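Side-chain contacts in acetyltransferase (Agrobacterium tumefaciens, PDB 2FSR), which probably transfers an acetyl group from acetyl-coenzyme A to an acceptor not yet identified: residues A[77-80]-A[84-87]; A[50-55]-A[62-67]; A[89-92]-A[97-100]; A[28-33]-A[137-142]; A[110-115]-A[184-189]. All blocks are in the same frame, centred on the assembly; numbering follows the deposited sequence.

Interaction 1 (A[77-80]-A[84-87]); sequences LANW and GHGA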
# COMPACT_ATOMS: atom_id res chain seq x y z
N LEU A 77 -2.07 -9.51 -2.22
CA LEU A 77 -3.17 -10.23 -1.61
C LEU A 77 -2.66 -11.17 -0.53
O LEU A 77 -3.17 -11.16 0.59
CB LEU A 77 -3.96 -10.99 -2.70
CG LEU A 77 -5.16 -11.83 -2.26
CD1 LEU A 77 -4.78 -13.16 -1.62
CD2 LEU A 77 -6.13 -11.06 -1.32
N ALA A 78 -1.63 -11.96 -0.85
CA ALA A 78 -1.13 -13.01 0.04
C ALA A 78 -0.54 -12.52 1.36
O ALA A 78 -0.54 -13.26 2.36
CB ALA A 78 -0.10 -13.89 -0.67
N ASN A 79 -0.05 -11.27 1.38
CA ASN A 79 0.50 -10.73 2.62
C ASN A 79 -0.50 -10.80 3.78
O ASN A 79 -0.11 -10.99 4.93
CB ASN A 79 1.04 -9.30 2.42
CG ASN A 79 2.51 -9.26 2.04
OD1 ASN A 79 3.29 -8.50 2.62
ND2 ASN A 79 2.92 -10.07 1.06
N TRP A 80 -1.80 -10.65 3.48
CA TRP A 80 -2.83 -10.72 4.54
C TRP A 80 -2.79 -12.06 5.28
O TRP A 80 -2.70 -12.10 6.51
CB TRP A 80 -4.24 -10.45 3.98
CG TRP A 80 -4.40 -9.02 3.64
CD1 TRP A 80 -4.32 -8.45 2.40
CD2 TRP A 80 -4.64 -7.93 4.56
NE1 TRP A 80 -4.51 -7.07 2.49
CE2 TRP A 80 -4.71 -6.74 3.81
CE3 TRP A 80 -4.81 -7.87 5.95
CZ2 TRP A 80 -4.91 -5.47 4.41
CZ3 TRP A 80 -5.04 -6.63 6.54
CH2 TRP A 80 -5.09 -5.44 5.77
N GLY A 84 -0.94 -10.66 8.28
CA GLY A 84 -2.05 -9.91 8.89
C GLY A 84 -2.15 -8.46 8.43
O GLY A 84 -2.88 -7.67 9.01
N HIS A 85 -1.41 -8.16 7.37
CA HIS A 85 -1.47 -6.88 6.66
C HIS A 85 -1.14 -7.14 5.20
O HIS A 85 -0.64 -8.22 4.85
CB HIS A 85 -0.49 -5.85 7.26
CG HIS A 85 0.95 -6.28 7.17
ND1 HIS A 85 1.63 -6.40 5.97
CD2 HIS A 85 1.83 -6.67 8.13
CE1 HIS A 85 2.87 -6.80 6.21
NE2 HIS A 85 3.01 -6.98 7.51
N GLY A 86 -1.46 -6.17 4.33
CA GLY A 86 -1.28 -6.36 2.89
C GLY A 86 -1.87 -5.19 2.13
O GLY A 86 -2.02 -4.10 2.70
N ALA A 87 -2.19 -5.40 0.86
CA ALA A 87 -2.71 -4.32 0.02
C ALA A 87 -4.22 -4.28 0.05
O ALA A 87 -4.89 -5.31 0.25
CB ALA A 87 -2.25 -4.50 -1.41

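Interaction 2 (A[50-55]-A[62-67]); sequences DFMASP and GPYDLP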
# COMPACT_ATOMS: atom_id res chain seq x y z
N ASP A 50 -2.39 -2.55 -16.63
CA ASP A 50 -2.26 -1.34 -17.47
C ASP A 50 -1.31 -0.34 -16.81
O ASP A 50 -0.37 0.15 -17.45
CB ASP A 50 -3.63 -0.67 -17.71
CG ASP A 50 -4.53 -1.43 -18.68
OD1 ASP A 50 -4.08 -2.39 -19.34
OD2 ASP A 50 -5.72 -1.05 -18.77
N PHE A 51 -1.51 -0.10 -15.52
CA PHE A 51 -0.66 0.84 -14.79
C PHE A 51 0.79 0.33 -14.75
O PHE A 51 1.74 1.06 -15.06
CB PHE A 51 -1.18 1.04 -13.36
CG PHE A 51 -0.24 1.82 -12.47
CD1 PHE A 51 -0.22 3.20 -12.52
CD2 PHE A 51 0.63 1.17 -11.61
CE1 PHE A 51 0.66 3.94 -11.70
CE2 PHE A 51 1.52 1.90 -10.79
CZ PHE A 51 1.52 3.28 -10.84
N MSE A 52 0.96 -0.93 -14.33
CA MSE A 52 2.28 -1.49 -14.11
C MSE A 52 3.12 -1.66 -15.37
O MSE A 52 4.35 -1.69 -15.29
CB MSE A 52 2.19 -2.82 -13.33
CG MSE A 52 1.59 -2.64 -11.95
SE MSE A 52 2.92 -1.93 -10.70
CE MSE A 52 3.67 -3.68 -10.20
N ALA A 53 2.45 -1.75 -16.52
CA ALA A 53 3.15 -1.89 -17.80
C ALA A 53 3.59 -0.53 -18.37
O ALA A 53 4.37 -0.48 -19.31
CB ALA A 53 2.25 -2.60 -18.79
N SER A 54 3.06 0.54 -17.78
CA SER A 54 3.12 1.89 -18.36
C SER A 54 4.24 2.73 -17.76
O SER A 54 4.73 2.44 -16.68
CB SER A 54 1.79 2.59 -18.14
OG SER A 54 1.70 3.15 -16.83
N PRO A 55 4.63 3.83 -18.45
CA PRO A 55 5.60 4.77 -17.87
C PRO A 55 5.16 5.37 -16.52
O PRO A 55 6.03 5.79 -15.73
CB PRO A 55 5.73 5.86 -18.94
CG PRO A 55 5.31 5.19 -20.22
CD PRO A 55 4.24 4.20 -19.83
N GLY A 62 8.66 0.68 -11.82
CA GLY A 62 8.26 0.14 -13.12
C GLY A 62 8.98 0.77 -14.31
O GLY A 62 9.91 1.57 -14.12
N PRO A 63 8.57 0.42 -15.54
CA PRO A 63 7.52 -0.56 -15.81
C PRO A 63 7.95 -2.00 -15.55
O PRO A 63 9.15 -2.30 -15.43
CB PRO A 63 7.21 -0.36 -17.30
CG PRO A 63 8.47 0.21 -17.86
CD PRO A 63 9.11 1.01 -16.78
N TYR A 64 6.96 -2.86 -15.45
CA TYR A 64 7.17 -4.27 -15.16
C TYR A 64 6.66 -5.13 -16.28
O TYR A 64 5.74 -4.73 -16.99
CB TYR A 64 6.38 -4.62 -13.90
CG TYR A 64 6.96 -3.98 -12.66
CD1 TYR A 64 8.09 -4.53 -12.04
CD2 TYR A 64 6.39 -2.84 -12.11
CE1 TYR A 64 8.63 -3.95 -10.90
CE2 TYR A 64 6.93 -2.24 -10.97
CZ TYR A 64 8.04 -2.80 -10.38
OH TYR A 64 8.59 -2.23 -9.25
N ASP A 65 7.24 -6.32 -16.42
CA ASP A 65 6.69 -7.27 -17.36
C ASP A 65 5.48 -7.96 -16.73
O ASP A 65 5.16 -7.73 -15.55
CB ASP A 65 7.77 -8.23 -17.89
CG ASP A 65 8.34 -9.14 -16.81
OD1 ASP A 65 7.75 -9.29 -15.72
OD2 ASP A 65 9.39 -9.76 -17.08
N LEU A 66 4.83 -8.84 -17.48
CA LEU A 66 3.61 -9.48 -16.99
C LEU A 66 3.85 -10.43 -15.79
O LEU A 66 3.12 -10.35 -14.80
CB LEU A 66 2.85 -10.17 -18.13
CG LEU A 66 1.58 -10.94 -17.77
CD1 LEU A 66 0.52 -10.08 -17.11
CD2 LEU A 66 1.03 -11.60 -19.01
N PRO A 67 4.84 -11.34 -15.89
CA PRO A 67 5.08 -12.21 -14.73
C PRO A 67 5.38 -11.43 -13.45
O PRO A 67 4.86 -11.80 -12.38
CB PRO A 67 6.28 -13.07 -15.16
CG PRO A 67 6.23 -13.04 -16.66
CD PRO A 67 5.70 -11.71 -17.04

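Interaction 3 (A[89-92]-A[97-100]); sequences MIDL and ECIG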
# COMPACT_ATOMS: atom_id res chain seq x y z
N MSE A 89 -7.33 -2.26 -2.43
CA MSE A 89 -7.61 -1.40 -3.56
C MSE A 89 -8.36 -0.18 -3.06
O MSE A 89 -9.17 -0.28 -2.14
CB MSE A 89 -8.44 -2.13 -4.61
CG MSE A 89 -7.80 -3.39 -5.22
SE MSE A 89 -5.95 -3.22 -5.80
CE MSE A 89 -6.21 -1.92 -7.24
N ILE A 90 -8.09 0.96 -3.69
CA ILE A 90 -8.73 2.23 -3.33
C ILE A 90 -9.90 2.49 -4.26
O ILE A 90 -9.69 2.66 -5.48
CB ILE A 90 -7.75 3.42 -3.42
CG1 ILE A 90 -6.47 3.17 -2.59
CG2 ILE A 90 -8.45 4.72 -3.01
CD1 ILE A 90 -5.38 4.25 -2.79
N ASP A 91 -11.10 2.52 -3.70
CA ASP A 91 -12.31 2.90 -4.46
C ASP A 91 -12.83 4.25 -3.99
O ASP A 91 -12.72 4.59 -2.82
CB ASP A 91 -13.43 1.86 -4.29
CG ASP A 91 -13.14 0.54 -5.00
OD1 ASP A 91 -12.16 0.40 -5.76
OD2 ASP A 91 -13.96 -0.40 -4.76
N LEU A 92 -13.41 5.02 -4.91
CA LEU A 92 -14.03 6.29 -4.54
C LEU A 92 -15.39 6.05 -3.88
O LEU A 92 -16.29 5.47 -4.50
CB LEU A 92 -14.21 7.19 -5.77
CG LEU A 92 -12.98 7.92 -6.30
CD1 LEU A 92 -13.32 8.58 -7.63
CD2 LEU A 92 -12.45 8.96 -5.32
N GLU A 97 -15.71 2.82 -8.08
CA GLU A 97 -14.69 3.22 -9.05
C GLU A 97 -13.29 3.10 -8.43
O GLU A 97 -12.94 3.83 -7.50
CB GLU A 97 -14.90 4.64 -9.56
CG GLU A 97 -13.87 5.05 -10.60
CD GLU A 97 -14.00 6.50 -11.03
OE1 GLU A 97 -14.96 7.18 -10.61
OE2 GLU A 97 -13.11 6.95 -11.80
N CYS A 98 -12.51 2.18 -8.99
CA CYS A 98 -11.17 1.87 -8.46
C CYS A 98 -10.11 2.79 -9.03
O CYS A 98 -9.92 2.87 -10.25
CB CYS A 98 -10.83 0.41 -8.73
SG CYS A 98 -9.27 -0.08 -8.00
N ILE A 99 -9.39 3.46 -8.12
CA ILE A 99 -8.47 4.53 -8.49
C ILE A 99 -7.02 4.27 -8.11
O ILE A 99 -6.16 5.08 -8.41
CB ILE A 99 -8.92 5.91 -7.92
CG1 ILE A 99 -8.90 5.90 -6.39
CG2 ILE A 99 -10.34 6.24 -8.44
CD1 ILE A 99 -8.85 7.29 -5.76
N GLY A 100 -6.75 3.15 -7.44
CA GLY A 100 -5.36 2.83 -7.10
C GLY A 100 -5.28 1.82 -5.97
O GLY A 100 -6.18 1.03 -5.81

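Interaction 4 (A[28-33]-A[137-142]); sequences PTLRTE and RDWAFE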
# COMPACT_ATOMS: atom_id res chain seq x y z
N PRO A 28 -9.70 -6.79 5.90
CA PRO A 28 -10.55 -5.64 6.23
C PRO A 28 -11.05 -4.88 4.99
O PRO A 28 -10.44 -4.95 3.90
CB PRO A 28 -9.64 -4.73 7.05
CG PRO A 28 -8.51 -5.58 7.49
CD PRO A 28 -8.33 -6.60 6.39
N THR A 29 -12.17 -4.18 5.16
CA THR A 29 -12.57 -3.12 4.24
C THR A 29 -12.67 -1.84 5.07
O THR A 29 -13.56 -1.71 5.92
CB THR A 29 -13.92 -3.40 3.56
OG1 THR A 29 -13.78 -4.51 2.67
CG2 THR A 29 -14.42 -2.18 2.75
N LEU A 30 -11.72 -0.93 4.85
CA LEU A 30 -11.65 0.31 5.60
C LEU A 30 -12.39 1.42 4.86
O LEU A 30 -12.35 1.49 3.62
CB LEU A 30 -10.20 0.74 5.84
CG LEU A 30 -9.30 -0.32 6.48
CD1 LEU A 30 -7.91 0.24 6.66
CD2 LEU A 30 -9.89 -0.77 7.81
N ARG A 31 -13.06 2.25 5.64
CA ARG A 31 -13.72 3.43 5.11
C ARG A 31 -13.02 4.68 5.61
O ARG A 31 -12.67 4.82 6.79
CB ARG A 31 -15.20 3.44 5.47
CG ARG A 31 -16.01 2.44 4.67
CD ARG A 31 -17.24 3.09 4.05
NE ARG A 31 -16.99 3.60 2.70
CZ ARG A 31 -16.45 4.78 2.41
NH1 ARG A 31 -16.29 5.13 1.14
NH2 ARG A 31 -16.07 5.62 3.36
N THR A 32 -12.78 5.59 4.68
CA THR A 32 -12.27 6.90 5.03
C THR A 32 -13.32 7.95 4.64
O THR A 32 -14.45 7.60 4.25
CB THR A 32 -10.90 7.18 4.36
OG1 THR A 32 -11.06 7.43 2.96
CG2 THR A 32 -9.95 5.99 4.55
N GLU A 33 -12.96 9.22 4.74
CA GLU A 33 -13.88 10.30 4.40
C GLU A 33 -14.41 10.09 2.99
O GLU A 33 -15.63 10.08 2.77
CB GLU A 33 -13.15 11.63 4.51
CG GLU A 33 -13.91 12.85 3.97
CD GLU A 33 -13.09 14.12 4.12
OE1 GLU A 33 -12.60 14.39 5.24
OE2 GLU A 33 -12.93 14.84 3.12
N ARG A 137 -1.93 3.23 7.59
CA ARG A 137 -0.89 3.47 8.61
C ARG A 137 -1.48 3.42 10.02
O ARG A 137 -0.96 2.71 10.90
CB ARG A 137 -0.24 4.84 8.39
CG ARG A 137 0.75 5.28 9.50
CD ARG A 137 0.91 6.79 9.53
NE ARG A 137 -0.26 7.45 10.12
CZ ARG A 137 -0.53 8.75 10.06
NH1 ARG A 137 0.29 9.59 9.42
NH2 ARG A 137 -1.62 9.22 10.64
N ASP A 138 -2.55 4.18 10.25
CA ASP A 138 -3.17 4.21 11.57
C ASP A 138 -3.73 2.85 11.96
O ASP A 138 -3.59 2.44 13.12
CB ASP A 138 -4.31 5.23 11.61
CG ASP A 138 -3.81 6.67 11.63
OD1 ASP A 138 -2.59 6.90 11.65
OD2 ASP A 138 -4.67 7.57 11.63
N TRP A 139 -4.39 2.18 11.03
CA TRP A 139 -4.92 0.85 11.28
C TRP A 139 -3.79 -0.10 11.72
O TRP A 139 -3.96 -0.89 12.66
CB TRP A 139 -5.62 0.32 10.02
CG TRP A 139 -6.19 -1.03 10.21
CD1 TRP A 139 -7.43 -1.33 10.66
CD2 TRP A 139 -5.54 -2.28 9.95
NE1 TRP A 139 -7.61 -2.69 10.69
CE2 TRP A 139 -6.46 -3.30 10.27
CE3 TRP A 139 -4.28 -2.63 9.47
CZ2 TRP A 139 -6.16 -4.66 10.12
CZ3 TRP A 139 -3.97 -4.00 9.33
CH2 TRP A 139 -4.90 -4.98 9.66
N ALA A 140 -2.65 -0.02 11.04
CA ALA A 140 -1.51 -0.89 11.39
C ALA A 140 -0.97 -0.58 12.78
O ALA A 140 -0.67 -1.51 13.55
CB ALA A 140 -0.41 -0.76 10.37
N PHE A 141 -0.80 0.70 13.10
CA PHE A 141 -0.27 1.08 14.41
C PHE A 141 -1.26 0.73 15.52
O PHE A 141 -0.86 0.32 16.61
CB PHE A 141 0.08 2.56 14.50
CG PHE A 141 1.35 2.94 13.79
CD1 PHE A 141 2.47 2.10 13.80
CD2 PHE A 141 1.44 4.16 13.14
CE1 PHE A 141 3.64 2.47 13.14
CE2 PHE A 141 2.61 4.54 12.50
CZ PHE A 141 3.70 3.70 12.49
N GLU A 142 -2.55 0.90 15.23
CA GLU A 142 -3.57 0.70 16.26
C GLU A 142 -3.97 -0.75 16.44
O GLU A 142 -4.03 -1.25 17.56
CB GLU A 142 -4.80 1.54 15.93
CG GLU A 142 -4.53 3.02 16.06
CD GLU A 142 -5.64 3.86 15.47
OE1 GLU A 142 -6.71 3.30 15.17
OE2 GLU A 142 -5.40 5.08 15.26

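Interaction 5 (A[110-115]-A[184-189]); sequences FPEKEL and VYRYHQ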
# COMPACT_ATOMS: atom_id res chain seq x y z
N PHE A 110 11.41 -7.32 1.57
CA PHE A 110 11.26 -6.05 2.32
C PHE A 110 11.97 -6.13 3.67
O PHE A 110 11.52 -6.85 4.56
CB PHE A 110 9.78 -5.75 2.54
CG PHE A 110 9.05 -5.41 1.28
CD1 PHE A 110 8.89 -4.08 0.89
CD2 PHE A 110 8.55 -6.42 0.46
CE1 PHE A 110 8.24 -3.77 -0.31
CE2 PHE A 110 7.90 -6.11 -0.75
CZ PHE A 110 7.73 -4.79 -1.12
N PRO A 111 13.10 -5.39 3.82
CA PRO A 111 13.83 -5.49 5.11
C PRO A 111 13.03 -5.08 6.35
O PRO A 111 13.31 -5.59 7.44
CB PRO A 111 15.02 -4.55 4.90
CG PRO A 111 15.20 -4.49 3.40
CD PRO A 111 13.83 -4.59 2.82
N GLU A 112 12.07 -4.17 6.19
CA GLU A 112 11.13 -3.80 7.23
C GLU A 112 9.73 -3.69 6.63
O GLU A 112 9.60 -3.56 5.40
CB GLU A 112 11.55 -2.44 7.83
CG GLU A 112 12.88 -2.52 8.60
CD GLU A 112 13.22 -1.22 9.33
OE1 GLU A 112 13.86 -0.35 8.71
OE2 GLU A 112 12.79 -1.08 10.50
N LYS A 113 8.71 -3.76 7.49
CA LYS A 113 7.30 -3.59 7.04
C LYS A 113 7.14 -2.23 6.39
O LYS A 113 7.53 -1.22 6.97
CB LYS A 113 6.31 -3.81 8.18
CG LYS A 113 6.30 -5.25 8.71
CD LYS A 113 5.22 -5.44 9.76
CE LYS A 113 5.25 -6.85 10.35
NZ LYS A 113 4.90 -7.92 9.37
N GLU A 114 6.59 -2.22 5.19
CA GLU A 114 6.68 -1.06 4.28
C GLU A 114 5.33 -0.64 3.74
O GLU A 114 4.57 -1.46 3.21
CB GLU A 114 7.64 -1.37 3.12
CG GLU A 114 8.10 -0.13 2.35
CD GLU A 114 7.44 0.06 1.03
OE1 GLU A 114 6.54 -0.74 0.68
OE2 GLU A 114 7.88 0.99 0.31
N LEU A 115 5.03 0.65 3.87
CA LEU A 115 3.80 1.26 3.37
C LEU A 115 4.03 1.82 1.96
O LEU A 115 4.96 2.60 1.74
CB LEU A 115 3.37 2.40 4.32
CG LEU A 115 2.07 3.17 4.05
CD1 LEU A 115 0.86 2.28 4.25
CD2 LEU A 115 1.97 4.40 4.95
N VAL A 184 14.67 6.05 2.56
CA VAL A 184 13.72 5.39 3.46
C VAL A 184 13.07 6.42 4.36
O VAL A 184 13.76 7.08 5.15
CB VAL A 184 14.40 4.33 4.35
CG1 VAL A 184 13.38 3.66 5.24
CG2 VAL A 184 15.09 3.29 3.48
N TYR A 185 11.76 6.56 4.22
CA TYR A 185 10.97 7.33 5.17
C TYR A 185 10.48 6.43 6.29
O TYR A 185 10.04 5.32 6.03
CB TYR A 185 9.79 7.99 4.47
CG TYR A 185 10.18 9.21 3.68
CD1 TYR A 185 10.25 10.45 4.30
CD2 TYR A 185 10.49 9.14 2.33
CE1 TYR A 185 10.59 11.59 3.61
CE2 TYR A 185 10.87 10.28 1.61
CZ TYR A 185 10.91 11.50 2.27
OH TYR A 185 11.28 12.64 1.59
N ARG A 186 10.55 6.93 7.52
CA ARG A 186 10.05 6.16 8.66
C ARG A 186 8.91 6.90 9.36
O ARG A 186 8.96 8.13 9.50
CB ARG A 186 11.18 5.86 9.64
CG ARG A 186 10.75 4.93 10.79
CD ARG A 186 11.91 4.54 11.69
NE ARG A 186 13.00 3.90 10.98
CZ ARG A 186 13.05 2.59 10.66
NH1 ARG A 186 12.06 1.77 10.98
NH2 ARG A 186 14.11 2.12 10.02
N TYR A 187 7.89 6.14 9.76
CA TYR A 187 6.71 6.68 10.45
C TYR A 187 6.68 6.17 11.87
O TYR A 187 7.12 5.05 12.13
CB TYR A 187 5.40 6.26 9.76
CG TYR A 187 5.45 6.44 8.27
CD1 TYR A 187 5.29 7.70 7.70
CD2 TYR A 187 5.68 5.37 7.43
CE1 TYR A 187 5.36 7.88 6.33
CE2 TYR A 187 5.76 5.52 6.07
CZ TYR A 187 5.58 6.78 5.50
OH TYR A 187 5.65 6.97 4.14
N HIS A 188 6.04 6.92 12.78
CA HIS A 188 5.90 6.48 14.19
C HIS A 188 4.51 6.73 14.81
O HIS A 188 3.77 7.60 14.37
CB HIS A 188 6.96 7.16 15.05
CG HIS A 188 6.89 8.66 15.02
ND1 HIS A 188 6.11 9.38 15.90
CD2 HIS A 188 7.47 9.56 14.21
CE1 HIS A 188 6.23 10.67 15.63
NE2 HIS A 188 7.05 10.81 14.61
N GLN A 189 4.19 5.97 15.86
CA GLN A 189 3.02 6.22 16.72
C GLN A 189 1.69 6.27 15.97
O GLN A 189 0.60 6.29 16.58
CB GLN A 189 3.23 7.48 17.58
CG GLN A 189 3.52 8.76 16.82
CD GLN A 189 2.28 9.58 16.55
OE1 GLN A 189 1.38 9.16 15.84
NE2 GLN A 189 2.24 10.77 17.13

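Interaction 1 (A[77-80]-A[84-87])
Trp-80, near the C-terminal end of helix 66-83, packs under the chain 84-87 that leads into strand 87-92. Gly-84, with positive phi, is the first residue to leave the helix. Its N still bonds Trp-80 O, at 2.9 Å. The indole of Trp-80 then serves as a platform for the returning backbone. His-85 CA lies over one face, 3.7 Å from the centroid of the six-membered ring. Gly-86 CA lies 3.6 Å from the centroid of the five-membered ring. Both are CH-pi contacts, and Gly-86, with no side chain, lets the main chain lie close to the ring. At the ring edge, Trp-80 NE1 donates to Ala-87 O at 2.9 Å and 167°. The acceptor is in the indole plane, but the donor sits above the carbonyl plane. This bond helps fix the rotation of the ring. His-85 ND1 is bonded to Ile-104 O and NE2 probably to Lys-113 NZ. Asn-79 OD1 takes the backbone N of His-106. The turn is thus tied to strand 97-105 and the loop after it, while Trp-139 of helix 128-143 meets the Trp-80 ring.

Interaction 2 (A[50-55]-A[62-67])
The phenol ring of Tyr-64 is met obliquely, neither squarely over a face nor at an edge, by the end of Met-52, which is deposited as selenomethionine. This is a Met-aromatic contact between the end of helix 45-53 and the approach to helix 66-83, the helical region that follows the first core strand in GNAT folds. The selenium, atom SE of Met-52, is 4.9 Å from the centroid of the Tyr-64 ring, 61° off its normal. The methyl comes nearer: Met-52 CE is 3.4 Å from Tyr-64 CD2. Bends at chi2 and chi3 of Met-52 (-78° and -87°) curl the chain so that this methyl reaches the ring. The far end of the phenol is held by a hydrogen bond from Tyr-64 OH to Val-60 O.

The backbones are joined as well. Tyr-64 N donates to Met-52 O at 2.9 Å, and the same carbonyl oxygen accepts from Ser-57 OG. Pro-63, which follows a cis peptide bond, packs beside this link. Its CA makes a CA-H...O contact with Met-52 O at 3.4 Å, and its CB lies 3.5 Å from Ala-53 O. Asp-65 is the N-cap of helix 66-83, with OD1 on Ser-68 N. Tyr-64 O is bonded by Arg-49 NH1, a second tie to helix 45-53. Near the end of that helix, Phe-51 O accepts from Ser-54 N at 3.1 Å and from Ser-54 OG at 2.7 Å, both on the same face of its carbonyl plane.

Interaction 3 (A[89-92]-A[97-100])
Ile-99 turns CG1 between its backbone N and carbonyl carbon (chi1 64°), while Ile-90 has CG2 anti to its N (chi1 -54° for CG1). These torsions bring Ile-99 CG1 to 3.6 Å from Ile-90 CG2. The other branch of Ile-99 serves Leu-92: CG2 is 3.8 Å from Leu-92 CG, the two side chains nearly perpendicular. Glu-97 runs alongside Leu-92, pointing the same way. Tyr-128 of helix 128-143 packs on both Leu-92 and Ile-99, and Leu-35 lies against Leu-92 and Ile-90.

The other face of the sheet carries Asp-91 and Cys-98, a non-hydrogen-bonded pair. Asp-91 OD1 is 3.3 Å from Cys-98 CB, and OD2 makes a salt bridge with Arg-38 NE on strand 35-38. Met-89, deposited as selenomethionine, curls so that its methyl CE comes 3.7 Å from Cys-98 SG.

Three backbone bonds join the strands. Ile-90 N donates to Gly-100 O at 2.9 Å, Ile-99 N to Ile-90 O at 2.8 Å, and Leu-92 N to Glu-97 O at 2.9 Å. Ile-99 and Gly-100 therefore both stand opposite Ile-90. This is a classic beta bulge, set in the antiparallel hairpin of strands 87-92 and 97-105, within the GNAT sheet.

Interaction 4 (A[28-33]-A[137-142])
Trp-139 carries this contact, with Leu-30 and Pro-28 as its partners. The indole projects from helix 128-143 with CG anti to the backbone N (chi1 -179°), which sends the ring out towards the segment 28-33. The two partners divide the ring system between them. Pro-28 meets the benzene part: its CG is 3.6 Å from Trp-139 CZ2. Leu-30 meets the pyrrole part with both methyls. Its CD2 is 3.8 Å from Trp-139 CD1, and its CD1 is 4.1 Å from Trp-139 CG and also near CB, at the root of the ring. Pro-28 CG is also 4.1 Å from Trp-139 CE2, and Leu-30 CD2 is equally far from Trp-139 NE1. The touching atoms thus run from the root of the indole to its benzene end. Each side chain lies nearly perpendicular to the indole, and each approaches obliquely, neither flat on a face nor at an edge. No hydrogen bond joins the two segments. The contact is apolar and modest in area, made by three partly exposed residues. Just before Trp-139, Arg-137 grips Asp-138 OD1 side-on.

Strand 30-31 is an outermost strand of the five-stranded sheet, with Leu-30 bonded through its backbone to Leu-37 of strand 35-38. Leu-30 also packs on Leu-136, and Thr-32 on Ala-135, so helix 128-143 follows this edge for some length. Trp-139 itself also touches Leu-144, which comes just after the helix.

Interaction 5 (A[110-115]-A[184-189])
Glu-112 and Arg-186 provide the polar half of the contact, a salt bridge with two hydrogen bonds. Arg-186 presents its guanidinium end-on. NH2 donates to Glu-112 OE1 at 2.8 Å, on the syn lone pair of that oxygen. NH1 donates to Glu-112 OE2 at 3.0 Å, on the syn side but 31° out of the carboxylate plane. The carboxylate and guanidinium planes are 41° apart, so the pairing is not coplanar. Arg-186 leaves its strand extended and bends at chi3 (-57°), which swings the guanidinium round to the carboxylate. Its NE binds Asp-172 OD2 and its NH1 also binds Thr-148 OG1. Arg-186 thus has two carboxylate partners, which probably offset its charge.

The apolar half is lighter. Leu-115 CD2 lies 4.1 Å from Tyr-187 CE2, and the two side chains cross almost perpendicularly. Tyr-187 OH is hydrogen-bonded to Ser-151 OG, which also pairs with Leu-115 O, so this serine links both sides.

Strands 114-119 and 183-187 are not direct neighbours here. Strand 149-153 runs between them, with Val-150 bonded through its backbone to Lys-113 and Leu-115, and Ser-151 to Tyr-185. The side chains reach across it where the five-stranded and three-stranded sheets meet. This is consistent with the GNAT junction between the fourth and fifth core strands, with helix 158-166 packed against Tyr-185 and Tyr-187.

How the interactions relate
Interactions 1 and 3 are the buried contacts, interactions 2 and 5 are partly buried, and interaction 4 lies at the surface. Helix 66-83 is shared by interactions 1 and 2, one at each end of it. Interaction 3 follows interaction 1 directly in sequence and replaces ring packing with strand pairing. Interactions 1 and 4 touch through their aromatic and proline side chains. His-85 of interaction 1 probably bonds Lys-113 of interaction 5. Phe-141 of the helix in interaction 4 packs on the chain end of interaction 5. Chemistry varies with place: backbone bonds dominate the hairpin, interaction 4 is purely apolar, and in interaction 5 a two-bond salt bridge links the loop before strand 114-119 to strand 183-187.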